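Kinectin 1 (Kinesin receptor) (PDB 4MU6) is a Legionella pneumophila effector of undetermined molecular function, represented here by its largely helical N-terminal coiled-coil domain. Local coordinates at residues A[13-17]-A[48-53]. Residues are numbered along the deposited sequence; the frame is centred on the assembly and turned at random.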
ATOM      1  N   LEU A  13     -18.742  28.646  -9.120  1.00 42.14           N
ATOM      2  CA  LEU A  13     -18.140  27.990 -10.283  1.00 48.58           C
ATOM      3  C   LEU A  13     -19.031  28.131 -11.515  1.00 48.04           C
ATOM      4  O   LEU A  13     -18.567  28.514 -12.592  1.00 42.79           O
ATOM      5  CB  LEU A  13     -17.857  26.512 -10.005  1.00 43.67           C
ATOM      6  CG  LEU A  13     -17.262  25.717 -11.177  1.00 43.08           C
ATOM      7  CD1 LEU A  13     -15.941  26.306 -11.592  1.00 44.44           C
ATOM      8  CD2 LEU A  13     -17.078  24.262 -10.804  1.00 48.71           C
ATOM      9  N   VAL A  14     -20.311  27.819 -11.352  1.00 42.94           N
ATOM     10  CA  VAL A  14     -21.255  27.916 -12.460  1.00 39.88           C
ATOM     11  C   VAL A  14     -21.322  29.353 -12.976  1.00 34.35           C
ATOM     12  O   VAL A  14     -21.338  29.590 -14.188  1.00 34.04           O
ATOM     13  CB  VAL A  14     -22.649  27.406 -12.048  1.00 39.81           C
ATOM     14  CG1 VAL A  14     -23.632  27.498 -13.205  1.00 29.04           C
ATOM     15  CG2 VAL A  14     -22.540  25.953 -11.553  1.00 44.22           C
ATOM     16  N   THR A  15     -21.307  30.306 -12.051  1.00 40.20           N
ATOM     17  CA  THR A  15     -21.379  31.718 -12.404  1.00 47.14           C
ATOM     18  C   THR A  15     -20.186  32.125 -13.256  1.00 47.85           C
ATOM     19  O   THR A  15     -20.337  32.822 -14.265  1.00 47.17           O
ATOM     20  CB  THR A  15     -21.421  32.610 -11.151  1.00 45.60           C
ATOM     21  OG1 THR A  15     -22.617  32.339 -10.415  1.00 40.55           O
ATOM     22  CG2 THR A  15     -21.409  34.075 -11.543  1.00 48.86           C
ATOM     23  N   GLU A  16     -19.004  31.685 -12.839  1.00 43.61           N
ATOM     24  CA  GLU A  16     -17.786  31.996 -13.564  1.00 46.60           C
ATOM     25  C   GLU A  16     -17.895  31.462 -14.982  1.00 40.54           C
ATOM     26  O   GLU A  16     -17.537  32.142 -15.940  1.00 39.20           O
ATOM     27  CB  GLU A  16     -16.574  31.397 -12.862  1.00 56.57           C
ATOM     28  CG  GLU A  16     -15.239  31.790 -13.484  1.00 72.41           C
ATOM     29  CD  GLU A  16     -14.075  30.927 -12.988  1.00 84.33           C
ATOM     30  OE1 GLU A  16     -13.016  31.494 -12.641  1.00 90.18           O
ATOM     31  OE2 GLU A  16     -14.215  29.682 -12.952  1.00 84.89           O
ATOM     32  N   HIS A  17     -18.425  30.252 -15.116  1.00 39.65           N
ATOM     33  CA  HIS A  17     -18.582  29.654 -16.438  1.00 38.14           C
ATOM     34  C   HIS A  17     -19.704  30.289 -17.273  1.00 33.52           C
ATOM     35  O   HIS A  17     -19.626  30.329 -18.500  1.00 36.32           O
ATOM     36  CB  HIS A  17     -18.759  28.145 -16.327  1.00 41.24           C
ATOM     37  CG  HIS A  17     -17.495  27.423 -15.983  1.00 45.81           C
ATOM     38  ND1 HIS A  17     -16.799  26.667 -16.899  1.00 44.70           N
ATOM     39  CD2 HIS A  17     -16.790  27.361 -14.828  1.00 43.45           C
ATOM     40  CE1 HIS A  17     -15.725  26.159 -16.321  1.00 49.93           C
ATOM     41  NE2 HIS A  17     -15.697  26.563 -15.064  1.00 48.19           N
ATOM     42  N   SER A  48     -18.649  22.676 -19.797  1.00 29.82           N
ATOM     43  CA  SER A  48     -17.431  23.281 -19.257  1.00 27.50           C
ATOM     44  C   SER A  48     -17.317  23.186 -17.719  1.00 28.88           C
ATOM     45  O   SER A  48     -16.223  22.954 -17.204  1.00 31.89           O
ATOM     46  CB  SER A  48     -17.202  24.711 -19.789  1.00 34.15           C
ATOM     47  OG  SER A  48     -17.842  25.701 -19.006  1.00 44.04           O
ATOM     48  N   VAL A  49     -18.422  23.362 -16.990  1.00 36.36           N
ATOM     49  CA  VAL A  49     -18.426  23.154 -15.537  1.00 29.96           C
ATOM     50  C   VAL A  49     -18.080  21.688 -15.225  1.00 32.35           C
ATOM     51  O   VAL A  49     -17.269  21.401 -14.348  1.00 32.34           O
ATOM     52  CB  VAL A  49     -19.790  23.477 -14.919  1.00 30.69           C
ATOM     53  CG1 VAL A  49     -19.836  23.056 -13.431  1.00 33.03           C
ATOM     54  CG2 VAL A  49     -20.108  24.955 -15.080  1.00 31.93           C
ATOM     55  N   THR A  50     -18.693  20.769 -15.967  1.00 32.46           N
ATOM     56  CA  THR A  50     -18.464  19.344 -15.767  1.00 34.23           C
ATOM     57  C   THR A  50     -16.998  18.950 -15.987  1.00 39.36           C
ATOM     58  O   THR A  50     -16.472  18.143 -15.226  1.00 41.33           O
ATOM     59  CB  THR A  50     -19.421  18.474 -16.630  1.00 32.89           C
ATOM     60  OG1 THR A  50     -20.780  18.734 -16.245  1.00 31.66           O
ATOM     61  CG2 THR A  50     -19.136  16.968 -16.456  1.00 25.59           C
ATOM     62  N   ALA A  51     -16.338  19.530 -16.994  1.00 34.31           N
ATOM     63  CA  ALA A  51     -14.921  19.229 -17.258  1.00 35.65           C
ATOM     64  C   ALA A  51     -14.040  19.743 -16.126  1.00 37.66           C
ATOM     65  O   ALA A  51     -13.126  19.039 -15.668  1.00 31.60           O
ATOM     66  CB  ALA A  51     -14.447  19.794 -18.639  1.00 28.93           C
ATOM     67  N   THR A  52     -14.324  20.962 -15.666  1.00 35.44           N
ATOM     68  CA  THR A  52     -13.637  21.510 -14.498  1.00 34.15           C
ATOM     69  C   THR A  52     -13.792  20.609 -13.270  1.00 34.20           C
ATOM     70  O   THR A  52     -12.832  20.372 -12.536  1.00 38.37           O
ATOM     71  CB  THR A  52     -14.142  22.914 -14.145  1.00 42.16           C
ATOM     72  OG1 THR A  52     -13.737  23.841 -15.161  1.00 43.78           O
ATOM     73  CG2 THR A  52     -13.583  23.366 -12.784  1.00 37.77           C
ATOM     74  N   LEU A  53     -14.998  20.112 -13.025  1.00 38.32           N
ATOM     75  CA  LEU A  53     -15.202  19.263 -11.844  1.00 35.84           C
ATOM     76  C   LEU A  53     -14.448  17.938 -11.950  1.00 36.88           C
ATOM     77  O   LEU A  53     -13.903  17.434 -10.957  1.00 37.43           O
ATOM     78  CB  LEU A  53     -16.692  19.034 -11.571  1.00 29.65           C
ATOM     79  CG  LEU A  53     -17.393  20.272 -11.005  1.00 34.77           C
ATOM     80  CD1 LEU A  53     -18.897  20.138 -11.088  1.00 27.66           C
ATOM     81  CD2 LEU A  53     -16.953  20.481  -9.564  1.00 35.92           C
TER
HETATM   82  O   HOH W   1     -18.834  27.782 -20.579  1.00 47.20           O
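The one direct hydrogen bond between the two segments joins His17 and Ser48. His17 ND1 lies 2.5 Å from Ser48 OG, a short bond in which either atom could be the donor, and a water links the same OG (2.8 Å), more weakly, to His17 O (3.4 Å). Along the ring edge, His17 CE1 comes within 3.3 Å of Thr52 OG1. The other contacts are apolar: Val49 CG2 sits over a face of the His17 ring in an off-centre CH-pi contact, 4.1 Å from its centroid, and one turn back Leu13 CD2 is 4.0 Å from both Val49 CG1 and Leu53 CD2, and Leu13 CD1 is 4.0 Å from Thr52 CG2. Val49 CG2 also lies 4.1 Å from Val14 CA. Helix 227-273 backs this apolar side, Ala255 touching both Val14 and Val49. With segment axes 10.0 Å apart at 129°, the arrangement is an oblique helix-helix packing, in which the short N-terminal helix 10-22 lies against the start of the long helix 43-105 in the elongated all-helical LegC3 N-terminal domain.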